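Protein HIRA (Homo sapiens, PDB 5YJE) cooperates with ASF1A to drive replication-independent chromatin assembly, binds histones, and is required for the periodic repression of histone genes in the cell cycle. Local coordinates at residues Ala283-Gln288 / Thr335-Arg340; His295-Tyr300 / Arg342-Glu347. All coordinates share one frame; numbering follows the deposited sequence.

Interaction 1: residues Ala283-Gln288 / Thr335-Arg340; sequences AALTLQ and TVVGLR
Leu285 CD1 is the hub of this contact: it sits 3.4 Å from Val337 CG2 and 3.6 Å from Val336 CG2, so one methyl meets both neighbouring valines. The Leu285 side chain runs at about a right angle to Val336 and slants across Val337. Its CG is trans to the backbone N (chi1 177°), and although the CB does not itself aim at the 335-340 segment, the end of the chain swings nearer and delivers CD1. Val337 does point its CB across, and its CG2, lying opposite its own carbonyl carbon, also reaches Gln288 CA at 4.1 Å. No hydrogen bond spans the two segments, and the contact is apolar and modest, burying 148 Å² in total.

A helix end and a tight hairpin turn present these groups. On one side, the helix reaching from residue 266 stops at a Schellman motif: Gln288 takes a positive phi of 52°, and its N bonds back to Leu285 O at 2.8 Å. On the other, Val336 N bonds to Leu339 O at 3.2 Å, with a weak return bond from Leu339 N to Val336 O. Val337 and Gly338 between them both have left-handed backbone angles, Val337 with phi 59°, and the Val337 CB points toward the helix end.

Farther out, Tyr293 of helix 290-307 touches both Leu285 and Val337, and Ser290 also packs on Val337. Gln162 of the second subunit lies on Leu285, while Thr286 OG1 hydrogen-bonds Ser127 OG of that subunit, placing this helix end beside the oligomer interface. The arrangement is that of a weakly bonded beta-hairpin with a two-residue type I' turn, set by its tip against a Schellman-capped helix C-terminus.

Interaction 2: residues His295-Tyr300 / Arg342-Glu347; sequences HWLLVY and RELLKE
Helix-to-helix packing joins 290-307 to 341-353 through Leu297, Leu298, Leu344 and Glu347, all four with their CB directed at the opposing helix. The apolar half of the contact is a methyl-to-methyl meeting: Leu297 CD2 lies 4.3 Å from Leu344 CD1. Alongside, Leu298 CD1 comes within 4.2 Å of Glu347 OE1. Leu298 is extended, with CD1 trans to its CA (chi2 -179°), and this stretches the methyl across the gap; the backbones stay well apart, since even the nearest pair of CA atoms, Leu298 and Glu347, is 8.1 Å apart.

The carboxylate's strongest partner is not the leucine. Glu347 OE1 makes a salt bridge to Arg294 NE, one helical turn before Leu298, so the charge pair itself ties the same two helices together. Leu344 also packs on Leu320 of helix 310-320, bringing a third helix to the apolar layer.

With 155 Å² buried and no hydrogen bond between the segments, the evidence points to a light van der Waals contact: two buried leucines meet, and nearby a carboxylate paired with arginine borders Leu298, its charge probably balanced by that partner.

In the fold
Interactions 1 and 2 lie about 12 Å apart, centre to centre, in the helical part of this C-terminal fragment of HIRA. Their segments alternate along the chain: 283-288 and 295-300 come from the consecutive helices 266-286 and 290-307, whereas 335-340 and 342-347 belong to the small hairpin and to helix 341-353 directly following it. The later unit therefore docks twice on the earlier helix pair. The contacts also touch each other, Leu339 CD1 of the hairpin lying 4.1 Å from Leu344 CD1. Interaction 1 is nearer the chain centre, beside strands 201-206 and 211-217. In the three-chain assembly it borders a second subunit, which Tyr300, next to interaction 2, also reaches, consistent with the trimer that HIRA activity requires.

Interaction 1: residues Ala283-Gln288 / Thr335-Arg340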
loop_
_atom_site.group_PDB
_atom_site.type_symbol
_atom_site.label_atom_id
_atom_site.label_comp_id
_atom_site.label_asym_id
_atom_site.label_seq_id
_atom_site.Cartn_x
_atom_site.Cartn_y
_atom_site.Cartn_z
ATOM N N ALA B 283 -17.458 -11.964 9.216
ATOM C CA ALA B 283 -17.204 -12.596 7.939
ATOM C C ALA B 283 -17.847 -11.790 6.828
ATOM O O ALA B 283 -17.254 -11.605 5.758
ATOM C CB ALA B 283 -17.727 -14.033 7.953
ATOM N N ALA B 284 -19.046 -11.271 7.086
ATOM C CA ALA B 284 -19.721 -10.478 6.070
ATOM C C ALA B 284 -18.981 -9.167 5.824
ATOM O O ALA B 284 -18.833 -8.744 4.675
ATOM C CB ALA B 284 -21.177 -10.240 6.473
ATOM N N LEU B 285 -18.491 -8.529 6.891
ATOM C CA LEU B 285 -17.662 -7.332 6.752
ATOM C C LEU B 285 -16.375 -7.612 5.964
ATOM O O LEU B 285 -16.019 -6.865 5.043
ATOM C CB LEU B 285 -17.348 -6.782 8.140
ATOM C CG LEU B 285 -16.437 -5.563 8.255
ATOM C CD1 LEU B 285 -17.079 -4.366 7.612
ATOM C CD2 LEU B 285 -16.210 -5.287 9.715
ATOM N N THR B 286 -15.664 -8.680 6.325
ATOM C CA THR B 286 -14.443 -9.082 5.630
ATOM C C THR B 286 -14.683 -9.307 4.134
ATOM O O THR B 286 -13.856 -8.929 3.296
ATOM C CB THR B 286 -13.896 -10.357 6.274
ATOM O OG1 THR B 286 -13.558 -10.099 7.634
ATOM C CG2 THR B 286 -12.664 -10.835 5.562
ATOM N N LEU B 287 -15.795 -9.950 3.792
ATOM C CA LEU B 287 -16.200 -10.153 2.412
ATOM C C LEU B 287 -16.715 -8.875 1.760
ATOM O O LEU B 287 -16.945 -8.873 0.543
ATOM C CB LEU B 287 -17.285 -11.236 2.347
ATOM C CG LEU B 287 -16.900 -12.709 2.161
ATOM C CD1 LEU B 287 -16.224 -12.956 0.816
ATOM C CD2 LEU B 287 -15.990 -13.147 3.273
ATOM N N GLN B 288 -16.909 -7.804 2.536
ATOM C CA GLN B 288 -17.526 -6.578 2.036
ATOM C C GLN B 288 -18.850 -6.876 1.337
ATOM O O GLN B 288 -19.165 -6.309 0.293
ATOM C CB GLN B 288 -16.580 -5.819 1.099
ATOM C CG GLN B 288 -15.233 -5.482 1.706
ATOM C CD GLN B 288 -14.297 -4.783 0.720
ATOM O OE1 GLN B 288 -14.724 -4.285 -0.331
ATOM N NE2 GLN B 288 -13.006 -4.762 1.051
ATOM N N THR B 335 -19.666 5.518 7.223
ATOM C CA THR B 335 -20.062 4.405 6.378
ATOM C C THR B 335 -19.364 3.126 6.828
ATOM O O THR B 335 -18.254 3.159 7.373
ATOM C CB THR B 335 -19.722 4.692 4.908
ATOM O OG1 THR B 335 -19.878 6.092 4.649
ATOM C CG2 THR B 335 -20.641 3.915 3.980
ATOM N N VAL B 336 -20.041 2.003 6.617
ATOM C CA VAL B 336 -19.432 0.682 6.690
ATOM C C VAL B 336 -20.018 -0.118 5.543
ATOM O O VAL B 336 -21.243 -0.164 5.385
ATOM C CB VAL B 336 -19.681 -0.032 8.043
ATOM C CG1 VAL B 336 -21.171 -0.045 8.421
ATOM C CG2 VAL B 336 -19.145 -1.452 8.014
ATOM N N VAL B 337 -19.153 -0.693 4.704
ATOM C CA VAL B 337 -19.623 -1.686 3.746
ATOM C C VAL B 337 -20.684 -1.005 2.866
ATOM O O VAL B 337 -21.652 -1.611 2.389
ATOM C CB VAL B 337 -20.039 -2.944 4.556
ATOM C CG1 VAL B 337 -21.022 -3.764 3.982
ATOM C CG2 VAL B 337 -18.858 -3.811 4.760
ATOM N N GLY B 338 -20.472 0.291 2.632
ATOM C CA GLY B 338 -21.344 1.093 1.795
ATOM C C GLY B 338 -22.747 1.229 2.345
ATOM O O GLY B 338 -23.726 1.052 1.613
ATOM N N LEU B 339 -22.862 1.523 3.638
ATOM C CA LEU B 339 -24.155 1.749 4.269
ATOM C C LEU B 339 -24.030 2.890 5.266
ATOM O O LEU B 339 -22.998 3.038 5.926
ATOM C CB LEU B 339 -24.665 0.484 4.966
ATOM C CG LEU B 339 -25.096 -0.681 4.082
ATOM C CD1 LEU B 339 -25.285 -1.932 4.914
ATOM C CD2 LEU B 339 -26.372 -0.332 3.353
ATOM N N ARG B 340 -25.073 3.714 5.350
ATOM C CA ARG B 340 -25.108 4.790 6.336
ATOM C C ARG B 340 -25.325 4.172 7.715
ATOM O O ARG B 340 -26.383 3.593 7.979
ATOM C CB ARG B 340 -26.211 5.786 5.984
#

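Interaction 2: residues His295-Tyr300 / Arg342-Glu347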
loop_
_atom_site.group_PDB
_atom_site.type_symbol
_atom_site.label_atom_id
_atom_site.label_comp_id
_atom_site.label_asym_id
_atom_site.label_seq_id
_atom_site.Cartn_x
_atom_site.Cartn_y
_atom_site.Cartn_z
ATOM N N HIS B 295 -27.826 -7.836 7.285
ATOM C CA HIS B 295 -28.659 -8.916 7.793
ATOM C C HIS B 295 -28.106 -9.484 9.100
ATOM O O HIS B 295 -28.817 -9.564 10.112
ATOM C CB HIS B 295 -28.770 -10.015 6.740
ATOM C CG HIS B 295 -29.407 -11.263 7.257
ATOM N ND1 HIS B 295 -30.730 -11.311 7.641
ATOM C CD2 HIS B 295 -28.900 -12.496 7.490
ATOM C CE1 HIS B 295 -31.020 -12.530 8.062
ATOM N NE2 HIS B 295 -29.926 -13.268 7.981
ATOM N N TRP B 296 -26.833 -9.889 9.094
ATOM C CA TRP B 296 -26.264 -10.519 10.277
ATOM C C TRP B 296 -26.085 -9.536 11.430
ATOM O O TRP B 296 -26.211 -9.928 12.597
ATOM C CB TRP B 296 -24.942 -11.186 9.922
ATOM C CG TRP B 296 -25.158 -12.416 9.162
ATOM C CD1 TRP B 296 -24.903 -12.619 7.849
ATOM C CD2 TRP B 296 -25.707 -13.644 9.662
ATOM N NE1 TRP B 296 -25.243 -13.898 7.494
ATOM C CE2 TRP B 296 -25.743 -14.549 8.588
ATOM C CE3 TRP B 296 -26.170 -14.063 10.923
ATOM C CZ2 TRP B 296 -26.218 -15.848 8.723
ATOM C CZ3 TRP B 296 -26.637 -15.346 11.061
ATOM C CH2 TRP B 296 -26.654 -16.232 9.970
ATOM N N LEU B 297 -25.784 -8.272 11.140
ATOM C CA LEU B 297 -25.738 -7.282 12.204
ATOM C C LEU B 297 -27.097 -7.153 12.866
ATOM O O LEU B 297 -27.187 -6.992 14.089
ATOM C CB LEU B 297 -25.283 -5.927 11.668
ATOM C CG LEU B 297 -25.269 -4.786 12.694
ATOM C CD1 LEU B 297 -24.157 -4.993 13.734
ATOM C CD2 LEU B 297 -25.151 -3.400 12.026
ATOM N N LEU B 298 -28.171 -7.251 12.079
ATOM C CA LEU B 298 -29.497 -7.076 12.657
ATOM C C LEU B 298 -29.929 -8.292 13.479
ATOM O O LEU B 298 -30.534 -8.144 14.552
ATOM C CB LEU B 298 -30.521 -6.800 11.564
ATOM C CG LEU B 298 -30.184 -5.403 10.985
ATOM C CD1 LEU B 298 -31.129 -4.918 9.858
ATOM C CD2 LEU B 298 -29.974 -4.349 12.107
ATOM N N VAL B 299 -29.602 -9.505 13.021
ATOM C CA VAL B 299 -29.818 -10.689 13.851
ATOM C C VAL B 299 -29.011 -10.577 15.143
ATOM O O VAL B 299 -29.513 -10.851 16.238
ATOM C CB VAL B 299 -29.449 -11.951 13.055
ATOM C CG1 VAL B 299 -29.480 -13.158 13.961
ATOM C CG2 VAL B 299 -30.365 -12.114 11.842
ATOM N N TYR B 300 -27.748 -10.169 15.029
ATOM C CA TYR B 300 -26.871 -10.101 16.189
ATOM C C TYR B 300 -27.387 -9.106 17.216
ATOM O O TYR B 300 -27.350 -9.368 18.426
ATOM C CB TYR B 300 -25.462 -9.730 15.734
ATOM C CG TYR B 300 -24.470 -9.509 16.849
ATOM C CD1 TYR B 300 -24.139 -10.533 17.731
ATOM C CD2 TYR B 300 -23.841 -8.283 17.003
ATOM C CE1 TYR B 300 -23.221 -10.331 18.750
ATOM C CE2 TYR B 300 -22.928 -8.074 18.019
ATOM C CZ TYR B 300 -22.627 -9.086 18.887
ATOM O OH TYR B 300 -21.707 -8.845 19.880
ATOM N N ARG B 342 -25.764 5.345 10.779
ATOM C CA ARG B 342 -26.887 5.887 11.536
ATOM C C ARG B 342 -28.217 5.365 11.010
ATOM O O ARG B 342 -29.164 5.198 11.790
ATOM C CB ARG B 342 -26.847 7.415 11.508
ATOM C CG ARG B 342 -25.598 8.009 12.153
ATOM C CD ARG B 342 -25.811 9.465 12.523
ATOM N NE ARG B 342 -24.569 10.237 12.608
ATOM C CZ ARG B 342 -23.774 10.257 13.674
ATOM N NH1 ARG B 342 -24.080 9.523 14.736
ATOM N NH2 ARG B 342 -22.667 10.995 13.675
ATOM N N GLU B 343 -28.306 5.082 9.705
ATOM C CA GLU B 343 -29.513 4.448 9.179
ATOM C C GLU B 343 -29.710 3.064 9.793
ATOM O O GLU B 343 -30.829 2.697 10.176
ATOM C CB GLU B 343 -29.448 4.364 7.653
ATOM N N LEU B 344 -28.628 2.288 9.916
ATOM C CA LEU B 344 -28.740 0.970 10.529
ATOM C C LEU B 344 -29.123 1.073 11.996
ATOM O O LEU B 344 -29.982 0.317 12.469
ATOM C CB LEU B 344 -27.436 0.192 10.376
ATOM C CG LEU B 344 -27.162 -0.248 8.932
ATOM C CD1 LEU B 344 -25.711 -0.650 8.762
ATOM C CD2 LEU B 344 -28.092 -1.380 8.531
ATOM N N LEU B 345 -28.503 2.004 12.732
ATOM C CA LEU B 345 -28.907 2.243 14.117
ATOM C C LEU B 345 -30.400 2.542 14.208
ATOM O O LEU B 345 -31.101 2.024 15.092
ATOM C CB LEU B 345 -28.100 3.398 14.703
ATOM C CG LEU B 345 -28.458 3.857 16.115
ATOM C CD1 LEU B 345 -27.963 2.888 17.190
ATOM C CD2 LEU B 345 -27.913 5.247 16.342
ATOM N N LYS B 346 -30.903 3.368 13.282
ATOM C CA LYS B 346 -32.340 3.607 13.189
ATOM C C LYS B 346 -33.107 2.311 12.935
ATOM O O LYS B 346 -34.220 2.133 13.445
ATOM C CB LYS B 346 -32.625 4.632 12.091
ATOM N N GLU B 347 -32.536 1.397 12.148
ATOM C CA GLU B 347 -33.187 0.105 11.956
ATOM C C GLU B 347 -33.099 -0.779 13.194
ATOM O O GLU B 347 -33.844 -1.755 13.290
ATOM C CB GLU B 347 -32.588 -0.636 10.759
ATOM C CG GLU B 347 -32.715 0.095 9.432
ATOM C CD GLU B 347 -32.521 -0.819 8.229
ATOM O OE1 GLU B 347 -31.361 -1.187 7.928
ATOM O OE2 GLU B 347 -33.531 -1.165 7.579
#